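Local coordinates for periplasmic binding protein (Veillonella parvula, PDB 4MO9) that probably binds a small solute, perhaps an iron complex, outside the cytoplasmic membrane and delivers it to an ABC importer, at residues Y222-L227 and A324-Y329; H315-E320 and I363-M368; L330-Y335 and V342-T347. All blocks are in the same frame, centred on the assembly; numbering follows the deposited sequence.

Contact 1: Y222-L227 and A324-Y329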
loop_
_atom_site.group_PDB
_atom_site.type_symbol
_atom_site.label_atom_id
_atom_site.label_comp_id
_atom_site.label_asym_id
_atom_site.label_seq_id
_atom_site.Cartn_x
_atom_site.Cartn_y
_atom_site.Cartn_z
ATOM N N TYR A 222 5.000 -2.676 -13.158
ATOM C CA TYR A 222 5.497 -2.726 -11.786
ATOM C C TYR A 222 4.889 -1.626 -10.924
ATOM O O TYR A 222 4.930 -0.452 -11.308
ATOM C CB TYR A 222 7.022 -2.612 -11.749
ATOM C CG TYR A 222 7.553 -2.566 -10.337
ATOM C CD1 TYR A 222 7.511 -3.691 -9.524
ATOM C CD2 TYR A 222 8.082 -1.399 -9.811
ATOM C CE1 TYR A 222 7.984 -3.653 -8.224
ATOM C CE2 TYR A 222 8.560 -1.348 -8.516
ATOM C CZ TYR A 222 8.509 -2.478 -7.725
ATOM O OH TYR A 222 8.983 -2.426 -6.431
ATOM N N SER A 223 4.326 -2.012 -9.775
ATOM C CA SER A 223 3.882 -1.055 -8.758
ATOM C C SER A 223 2.892 -0.046 -9.348
ATOM O O SER A 223 1.945 -0.445 -10.024
ATOM C CB SER A 223 5.102 -0.351 -8.142
ATOM O OG SER A 223 4.724 0.513 -7.082
ATOM N N TRP A 224 3.114 1.252 -9.111
ATOM C CA TRP A 224 2.223 2.287 -9.644
ATOM C C TRP A 224 2.029 2.160 -11.162
ATOM O O TRP A 224 0.953 2.486 -11.693
ATOM C CB TRP A 224 2.745 3.705 -9.309
ATOM C CG TRP A 224 2.459 4.097 -7.894
ATOM C CD1 TRP A 224 3.326 4.058 -6.837
ATOM C CD2 TRP A 224 1.202 4.539 -7.368
ATOM N NE1 TRP A 224 2.685 4.462 -5.683
ATOM C CE2 TRP A 224 1.380 4.763 -5.982
ATOM C CE3 TRP A 224 -0.058 4.768 -7.931
ATOM C CZ2 TRP A 224 0.346 5.218 -5.157
ATOM C CZ3 TRP A 224 -1.083 5.218 -7.120
ATOM C CH2 TRP A 224 -0.877 5.436 -5.742
ATOM N N GLY A 225 3.063 1.712 -11.861
ATOM C CA GLY A 225 2.953 1.544 -13.301
ATOM C C GLY A 225 1.993 0.420 -13.666
ATOM O O GLY A 225 1.260 0.516 -14.656
ATOM N N ALA A 226 2.001 -0.653 -12.879
ATOM C CA ALA A 226 1.067 -1.751 -13.122
ATOM C C ALA A 226 -0.365 -1.305 -12.835
ATOM O O ALA A 226 -1.289 -1.611 -13.597
ATOM C CB ALA A 226 1.427 -2.976 -12.283
ATOM N N LEU A 227 -0.550 -0.598 -11.723
ATOM C CA LEU A 227 -1.868 -0.118 -11.337
ATOM C C LEU A 227 -2.424 0.871 -12.361
ATOM O O LEU A 227 -3.607 0.805 -12.717
ATOM C CB LEU A 227 -1.810 0.539 -9.959
ATOM C CG LEU A 227 -1.497 -0.394 -8.788
ATOM C CD1 LEU A 227 -1.240 0.431 -7.530
ATOM C CD2 LEU A 227 -2.648 -1.350 -8.561
ATOM N N ALA A 324 -8.134 -0.673 -2.702
ATOM C CA ALA A 324 -9.249 -0.484 -3.633
ATOM C C ALA A 324 -9.431 1.000 -3.923
ATOM O O ALA A 324 -9.842 1.385 -5.023
ATOM C CB ALA A 324 -10.534 -1.063 -3.059
ATOM N N ALA A 325 -9.134 1.831 -2.927
ATOM C CA ALA A 325 -9.214 3.282 -3.105
ATOM C C ALA A 325 -8.237 3.785 -4.169
ATOM O O ALA A 325 -8.500 4.798 -4.837
ATOM C CB ALA A 325 -8.973 3.997 -1.786
ATOM N N VAL A 326 -7.104 3.105 -4.313
ATOM C CA VAL A 326 -6.118 3.509 -5.317
ATOM C C VAL A 326 -6.619 3.145 -6.712
ATOM O O VAL A 326 -6.482 3.930 -7.655
ATOM C CB VAL A 326 -4.761 2.837 -5.084
ATOM C CG1 VAL A 326 -3.781 3.236 -6.173
ATOM C CG2 VAL A 326 -4.207 3.229 -3.721
ATOM N N PHE A 327 -7.194 1.953 -6.840
ATOM C CA PHE A 327 -7.798 1.532 -8.109
ATOM C C PHE A 327 -8.839 2.562 -8.542
ATOM O O PHE A 327 -8.870 2.978 -9.703
ATOM C CB PHE A 327 -8.464 0.146 -7.970
ATOM C CG PHE A 327 -7.515 -1.022 -8.104
ATOM C CD1 PHE A 327 -6.813 -1.493 -7.000
ATOM C CD2 PHE A 327 -7.363 -1.682 -9.321
ATOM C CE1 PHE A 327 -5.954 -2.589 -7.107
ATOM C CE2 PHE A 327 -6.499 -2.794 -9.443
ATOM C CZ PHE A 327 -5.798 -3.250 -8.326
ATOM N N GLU A 328 -9.680 2.986 -7.602
ATOM C CA GLU A 328 -10.710 3.984 -7.889
ATOM C C GLU A 328 -10.122 5.347 -8.249
ATOM O O GLU A 328 -10.570 6.001 -9.197
ATOM C CB GLU A 328 -11.649 4.128 -6.692
ATOM C CG GLU A 328 -12.534 2.904 -6.429
ATOM C CD GLU A 328 -13.533 3.167 -5.323
ATOM O OE1 GLU A 328 -13.206 3.957 -4.402
ATOM O OE2 GLU A 328 -14.654 2.611 -5.374
ATOM N N TYR A 329 -9.111 5.776 -7.500
ATOM C CA TYR A 329 -8.489 7.086 -7.757
ATOM C C TYR A 329 -7.850 7.153 -9.134
ATOM O O TYR A 329 -7.967 8.158 -9.835
ATOM C CB TYR A 329 -7.430 7.397 -6.697
ATOM C CG TYR A 329 -6.867 8.795 -6.826
ATOM C CD1 TYR A 329 -5.563 9.014 -7.255
ATOM C CD2 TYR A 329 -7.653 9.900 -6.527
ATOM C CE1 TYR A 329 -5.052 10.307 -7.369
ATOM C CE2 TYR A 329 -7.153 11.197 -6.640
ATOM C CZ TYR A 329 -5.856 11.392 -7.062
ATOM O OH TYR A 329 -5.370 12.685 -7.170
#
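The ring of Phe327 receives Leu227 over one face: Leu227 CD2 stands 4.1 Å from the ring centroid and 29° off the ring normal, the geometry of a CH-pi contact. The methyl is displaced toward the far end of the ring, since its nearest ring atom is Phe327 CZ, 3.7 Å from Leu227 CD2. The second flat group, the indole of Trp224, meets Val326 obliquely with its six-membered ring. Trp224 CZ3 lies 3.5 Å from Val326 CG1, and CH2 is the next ring atom to it. Val326 CG1 is anti to the backbone N (chi1 178°), which carries this methyl across to the other helix, where it also approaches Leu227 CD1 at 4.0 Å. One valine branch therefore touches two residues of 222-227, while the two methyls of Leu227 divide between Val326 and Phe327. All three side-chain pairs cross at roughly right angles. The contact is apolar, and the indole N-H is satisfied elsewhere: Trp224 NE1 bonds His315 ND1, and the two rings meet with planes about 20° apart. This is plain helix packing in the C-terminal lobe, joining the first turn of helix 224-230 to helix 324-334. Strand 310-313 supplies Ala313 against Trp224, and the long helix 171-194, of the kind that links the lobes in TroA-like binding proteins, places Tyr181 against Phe327.

Contact 2: H315-E320 and I363-M368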
loop_
_atom_site.group_PDB
_atom_site.type_symbol
_atom_site.label_atom_id
_atom_site.label_comp_id
_atom_site.label_asym_id
_atom_site.label_seq_id
_atom_site.Cartn_x
_atom_site.Cartn_y
_atom_site.Cartn_z
ATOM N N HIS A 315 1.798 7.270 -1.563
ATOM C CA HIS A 315 2.686 6.169 -1.962
ATOM C C HIS A 315 2.487 4.889 -1.150
ATOM O O HIS A 315 2.824 3.789 -1.612
ATOM C CB HIS A 315 4.142 6.648 -1.845
ATOM C CG HIS A 315 5.146 5.783 -2.549
ATOM N ND1 HIS A 315 4.920 5.227 -3.788
ATOM C CD2 HIS A 315 6.404 5.423 -2.199
ATOM C CE1 HIS A 315 5.988 4.539 -4.163
ATOM N NE2 HIS A 315 6.904 4.646 -3.218
ATOM N N GLY A 316 1.942 5.021 0.058
ATOM C CA GLY A 316 1.820 3.880 0.956
ATOM C C GLY A 316 0.461 3.202 0.912
ATOM O O GLY A 316 0.180 2.297 1.697
ATOM N N LEU A 317 -0.397 3.647 0.003
ATOM C CA LEU A 317 -1.719 3.053 -0.130
ATOM C C LEU A 317 -1.777 1.756 -0.959
ATOM O O LEU A 317 -2.597 0.888 -0.648
ATOM C CB LEU A 317 -2.744 4.072 -0.640
ATOM C CG LEU A 317 -3.109 5.239 0.294
ATOM C CD1 LEU A 317 -4.000 6.256 -0.428
ATOM C CD2 LEU A 317 -3.794 4.724 1.564
ATOM N N PRO A 318 -0.930 1.613 -2.007
ATOM C CA PRO A 318 -0.937 0.345 -2.753
ATOM C C PRO A 318 -0.439 -0.876 -1.967
ATOM O O PRO A 318 0.031 -0.748 -0.833
ATOM C CB PRO A 318 0.039 0.612 -3.898
ATOM C CG PRO A 318 -0.094 2.099 -4.145
ATOM C CD PRO A 318 -0.175 2.654 -2.736
ATOM N N ARG A 319 -0.511 -2.039 -2.611
ATOM C CA ARG A 319 -0.144 -3.326 -2.004
ATOM C C ARG A 319 -0.667 -3.477 -0.571
ATOM O O ARG A 319 0.042 -3.965 0.323
ATOM C CB ARG A 319 1.370 -3.649 -2.142
ATOM C CG ARG A 319 2.384 -2.548 -1.753
ATOM C CD ARG A 319 2.676 -2.492 -0.241
ATOM N NE ARG A 319 3.702 -1.493 0.104
ATOM C CZ ARG A 319 3.436 -0.275 0.572
ATOM N NH1 ARG A 319 2.172 0.109 0.753
ATOM N NH2 ARG A 319 4.426 0.567 0.863
ATOM N N GLU A 320 -1.927 -3.088 -0.369
ATOM C CA GLU A 320 -2.546 -3.183 0.953
ATOM C C GLU A 320 -4.019 -3.535 0.886
ATOM O O GLU A 320 -4.664 -3.410 -0.169
ATOM C CB GLU A 320 -2.384 -1.873 1.748
ATOM C CG GLU A 320 -1.183 -1.840 2.712
ATOM C CD GLU A 320 -1.258 -2.901 3.817
ATOM O OE1 GLU A 320 -2.321 -3.568 3.970
ATOM O OE2 GLU A 320 -0.248 -3.061 4.553
ATOM N N ILE A 363 -4.523 13.728 4.609
ATOM C CA ILE A 363 -4.760 13.984 3.185
ATOM C C ILE A 363 -4.073 12.900 2.357
ATOM O O ILE A 363 -2.876 12.660 2.524
ATOM C CB ILE A 363 -4.186 15.357 2.766
ATOM C CG1 ILE A 363 -4.669 16.467 3.710
ATOM C CG2 ILE A 363 -4.507 15.658 1.298
ATOM C CD1 ILE A 363 -6.095 16.900 3.478
ATOM N N TRP A 364 -4.816 12.263 1.454
ATOM C CA TRP A 364 -4.346 11.037 0.805
ATOM C C TRP A 364 -4.383 11.128 -0.711
ATOM O O TRP A 364 -3.759 10.322 -1.406
ATOM C CB TRP A 364 -5.182 9.842 1.304
ATOM C CG TRP A 364 -5.110 9.740 2.783
ATOM C CD1 TRP A 364 -5.915 10.372 3.697
ATOM C CD2 TRP A 364 -4.135 9.009 3.540
ATOM N NE1 TRP A 364 -5.508 10.055 4.981
ATOM C CE2 TRP A 364 -4.416 9.224 4.909
ATOM C CE3 TRP A 364 -3.058 8.188 3.195
ATOM C CZ2 TRP A 364 -3.656 8.639 5.931
ATOM C CZ3 TRP A 364 -2.304 7.613 4.207
ATOM C CH2 TRP A 364 -2.604 7.841 5.558
ATOM N N PHE A 365 -5.114 12.121 -1.211
ATOM C CA PHE A 365 -5.261 12.337 -2.645
ATOM C C PHE A 365 -5.292 13.832 -2.888
ATOM O O PHE A 365 -5.658 14.607 -1.991
ATOM C CB PHE A 365 -6.557 11.711 -3.156
ATOM C CG PHE A 365 -6.638 10.219 -2.944
ATOM C CD1 PHE A 365 -5.846 9.351 -3.696
ATOM C CD2 PHE A 365 -7.510 9.683 -2.003
ATOM C CE1 PHE A 365 -5.917 7.973 -3.504
ATOM C CE2 PHE A 365 -7.594 8.303 -1.813
ATOM C CZ PHE A 365 -6.798 7.452 -2.567
HETATM N N MSE A 366 -4.922 14.252 -4.091
HETATM C CA MSE A 366 -4.791 15.680 -4.328
HETATM C C MSE A 366 -4.808 16.021 -5.798
HETATM O O MSE A 366 -4.177 15.345 -6.612
HETATM C CB MSE A 366 -3.505 16.203 -3.692
HETATM C CG MSE A 366 -3.005 17.481 -4.307
HETATM SE SE MSE A 366 -2.811 18.822 -2.951
HETATM C CE MSE A 366 -4.690 18.884 -2.404
ATOM N N HIS A 367 -5.538 17.084 -6.124
ATOM C CA HIS A 367 -5.579 17.616 -7.467
ATOM C C HIS A 367 -5.065 19.041 -7.365
ATOM O O HIS A 367 -5.611 19.848 -6.612
ATOM C CB HIS A 367 -7.014 17.600 -7.981
ATOM C CG HIS A 367 -7.154 18.065 -9.394
ATOM N ND1 HIS A 367 -6.133 17.956 -10.312
ATOM C CD2 HIS A 367 -8.185 18.654 -10.041
ATOM C CE1 HIS A 367 -6.535 18.449 -11.471
ATOM N NE2 HIS A 367 -7.774 18.878 -11.335
HETATM N N MSE A 368 -3.997 19.351 -8.094
HETATM C CA MSE A 368 -3.395 20.668 -7.988
HETATM C C MSE A 368 -4.342 21.725 -8.538
HETATM O O MSE A 368 -4.944 21.542 -9.600
HETATM C CB MSE A 368 -2.066 20.712 -8.740
HETATM C CG MSE A 368 -1.360 22.060 -8.672
HETATM SE SE MSE A 368 0.085 22.084 -9.956
HETATM C CE MSE A 368 -1.003 22.377 -11.566
#
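Behind Leu317, the side chain that reaches Trp364 and Phe365, Arg319 folds back and its NH1 donates to Pro318 O at 2.8 Å. The carbonyl oxygen of Gly316 takes a second, weak bond from the same NH1, lying at the guanidinium edge in its plane, whereas Pro318 O is tilted 26° out of it. The stronger bond, with the weak one beside it, holds the arginine against the loop after strand 310-313 of the mixed sheet in the C-terminal lobe of this TroA-like binding protein. The other segment holds edge strand 365-367, which runs antiparallel to 310-313.

Leu317 makes the contact with both of its methyls. CG is anti to the carbonyl carbon (chi1 -67°), and from there CD2 approaches Trp364 CE3 at 3.9 Å while CD1 is directed to Phe365. The leucine thus sits in a fork between two successive aromatic residues. Both rings have outside restraints: Trp364 NE1 bonds Ser361 O and its ring meets Phe278 edge-to-face, while Phe365 stacks on Tyr329. The contact is buried, apolar packing that ties the loop to the start of the edge strand and the residue just before it. On the phenyl side it closes with Leu317 CD1 at 3.7 Å from Phe365 CZ and 4.0 Å from Phe365 CE1.

Contact 3: L330-Y335 and V342-T347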
loop_
_atom_site.group_PDB
_atom_site.type_symbol
_atom_site.label_atom_id
_atom_site.label_comp_id
_atom_site.label_asym_id
_atom_site.label_seq_id
_atom_site.Cartn_x
_atom_site.Cartn_y
_atom_site.Cartn_z
ATOM N N LEU A 330 -7.162 6.086 -9.529
ATOM C CA LEU A 330 -6.492 6.092 -10.828
ATOM C C LEU A 330 -7.520 6.104 -11.957
ATOM O O LEU A 330 -7.403 6.889 -12.891
ATOM C CB LEU A 330 -5.556 4.892 -10.967
ATOM C CG LEU A 330 -4.294 4.909 -10.110
ATOM C CD1 LEU A 330 -3.635 3.534 -10.142
ATOM C CD2 LEU A 330 -3.325 5.985 -10.602
ATOM N N ALA A 331 -8.536 5.251 -11.862
ATOM C CA ALA A 331 -9.551 5.160 -12.920
ATOM C C ALA A 331 -10.376 6.436 -13.044
ATOM O O ALA A 331 -10.677 6.905 -14.158
ATOM C CB ALA A 331 -10.458 3.964 -12.675
ATOM N N LYS A 332 -10.744 7.003 -11.900
ATOM C CA LYS A 332 -11.489 8.266 -11.874
ATOM C C LYS A 332 -10.642 9.440 -12.382
ATOM O O LYS A 332 -11.171 10.377 -12.998
ATOM C CB LYS A 332 -12.021 8.539 -10.458
ATOM C CG LYS A 332 -12.835 9.819 -10.284
ATOM C CD LYS A 332 -13.317 9.924 -8.828
ATOM C CE LYS A 332 -14.280 11.081 -8.600
ATOM N NZ LYS A 332 -15.660 10.812 -9.096
ATOM N N THR A 333 -9.329 9.390 -12.146
ATOM C CA THR A 333 -8.432 10.461 -12.613
ATOM C C THR A 333 -8.285 10.392 -14.130
ATOM O O THR A 333 -8.360 11.413 -14.830
ATOM C CB THR A 333 -7.039 10.340 -11.956
ATOM O OG1 THR A 333 -7.159 10.575 -10.543
ATOM C CG2 THR A 333 -6.039 11.337 -12.557
ATOM N N PHE A 334 -8.084 9.177 -14.634
ATOM C CA PHE A 334 -7.933 8.957 -16.067
ATOM C C PHE A 334 -9.244 9.136 -16.832
ATOM O O PHE A 334 -9.232 9.617 -17.959
ATOM C CB PHE A 334 -7.352 7.566 -16.341
ATOM C CG PHE A 334 -6.046 7.306 -15.635
ATOM C CD1 PHE A 334 -5.155 8.341 -15.409
ATOM C CD2 PHE A 334 -5.717 6.026 -15.183
ATOM C CE1 PHE A 334 -3.956 8.115 -14.750
ATOM C CE2 PHE A 334 -4.517 5.795 -14.521
ATOM C CZ PHE A 334 -3.632 6.852 -14.308
ATOM N N TYR A 335 -10.364 8.726 -16.228
ATOM C CA TYR A 335 -11.668 8.781 -16.905
ATOM C C TYR A 335 -12.774 9.390 -16.029
ATOM O O TYR A 335 -13.685 8.674 -15.589
ATOM C CB TYR A 335 -12.076 7.365 -17.344
ATOM C CG TYR A 335 -11.082 6.693 -18.272
ATOM C CD1 TYR A 335 -10.160 5.781 -17.787
ATOM C CD2 TYR A 335 -11.066 6.975 -19.637
ATOM C CE1 TYR A 335 -9.244 5.160 -18.624
ATOM C CE2 TYR A 335 -10.153 6.354 -20.490
ATOM C CZ TYR A 335 -9.244 5.449 -19.976
ATOM O OH TYR A 335 -8.334 4.815 -20.799
ATOM N N VAL A 342 -18.076 7.176 -8.348
ATOM C CA VAL A 342 -17.016 6.654 -7.491
ATOM C C VAL A 342 -16.327 7.778 -6.712
ATOM O O VAL A 342 -16.024 8.820 -7.279
ATOM C CB VAL A 342 -15.995 5.844 -8.324
ATOM C CG1 VAL A 342 -14.688 5.690 -7.587
ATOM C CG2 VAL A 342 -16.575 4.468 -8.675
ATOM N N ASP A 343 -16.094 7.568 -5.416
ATOM C CA ASP A 343 -15.429 8.569 -4.574
ATOM C C ASP A 343 -14.291 7.922 -3.782
ATOM O O ASP A 343 -14.518 7.354 -2.705
ATOM C CB ASP A 343 -16.440 9.214 -3.620
ATOM C CG ASP A 343 -15.860 10.404 -2.857
ATOM O OD1 ASP A 343 -14.627 10.461 -2.637
ATOM O OD2 ASP A 343 -16.650 11.287 -2.462
ATOM N N PRO A 344 -13.062 8.016 -4.310
ATOM C CA PRO A 344 -11.916 7.288 -3.750
ATOM C C PRO A 344 -11.590 7.732 -2.325
ATOM O O PRO A 344 -11.215 6.889 -1.499
ATOM C CB PRO A 344 -10.770 7.618 -4.720
ATOM C CG PRO A 344 -11.460 8.103 -5.988
ATOM C CD PRO A 344 -12.706 8.785 -5.515
ATOM N N GLU A 345 -11.744 9.021 -2.024
ATOM C CA GLU A 345 -11.505 9.467 -0.655
ATOM C C GLU A 345 -12.542 8.871 0.303
ATOM O O GLU A 345 -12.210 8.444 1.407
ATOM C CB GLU A 345 -11.488 11.000 -0.535
ATOM C CG GLU A 345 -10.750 11.441 0.726
ATOM C CD GLU A 345 -10.981 12.883 1.109
ATOM O OE1 GLU A 345 -11.418 13.682 0.248
ATOM O OE2 GLU A 345 -10.714 13.211 2.288
ATOM N N ALA A 346 -13.798 8.843 -0.124
ATOM C CA ALA A 346 -14.857 8.260 0.692
ATOM C C ALA A 346 -14.617 6.765 0.907
ATOM O O ALA A 346 -14.917 6.229 1.985
ATOM C CB ALA A 346 -16.207 8.507 0.050
ATOM N N THR A 347 -14.072 6.085 -0.102
ATOM C CA THR A 347 -13.737 4.658 0.043
ATOM C C THR A 347 -12.693 4.419 1.134
ATOM O O THR A 347 -12.852 3.519 1.966
ATOM C CB THR A 347 -13.214 4.079 -1.279
ATOM O OG1 THR A 347 -14.294 4.030 -2.227
ATOM C CG2 THR A 347 -12.643 2.681 -1.060
#
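Lys332 leaves helix 324-334 with its CB directed at segment 342-347, which begins as loop and enters helix 344-355 through an Asp N-cap. CG, anti to the backbone N (chi1 -179°), continues an extended chain outward. CD is the first atom to make close contact: it packs against the pyrrolidine ring of Pro344, 3.6 Å from Pro344 CD, and already lies 3.3 Å from Val342 O. CE follows the same carbonyl, and the bend at chi4 (77°) then turns the amino group onto it. Lys332 NZ donates to Val342 O at 2.7 Å, nearly in line with the carbonyl, the C=O...N angle being 165°. A second carbonyl, Phe339 O, also accepts from this nitrogen, so the ammonium group fastens the turn between the two helices at two points; a glycerol, probably from the crystallisation liquor, lies close by as well. Trimming the lysine to an alanine here would probably leave Val342 O and Phe339 O without their shared donor and remove the lysine's share of the packing on Pro344, giving the turn more freedom to move.

The contact thus combines an apolar shaft with a polar tip, and it joins consecutive helices of the C-terminal lobe. Val342 directs its side chain toward the helix as well, and there it packs on Glu328, with Arg187 of helix 171-194 also touching it. The charge of Asp343 is not paired with the lysine, as Lys332 NZ is 6.6 Å from Asp343 OD1. Instead the carboxylate caps the new helix, immediately before Pro344, and Asp343 OD1 accepts from Ala346 N at 3.1 Å, met from well above the carboxylate plane.

Overall arrangement
From the N terminus, 222-227 comes first, after strand 201-206 of the C-terminal lobe. The chain then runs through strands 259-263 and 310-313 and lays down 315-320, one half of contact 2, before 324-329 closes contact 1. Contacts 1 and 2 therefore cross. Helix 324-334 continues directly into 330-335, and after six more residues 342-347 closes contact 3, in series with contact 1 and wholly between the halves of contact 2. Strand 365-367 finally closes contact 2. Contacts 1 and 3 tie helix 324-334 to helices 224-230 and 344-355, and contact 2 ties loop 315-320 to the edge strand; Tyr329 against Pro344 joins contacts 1 and 3.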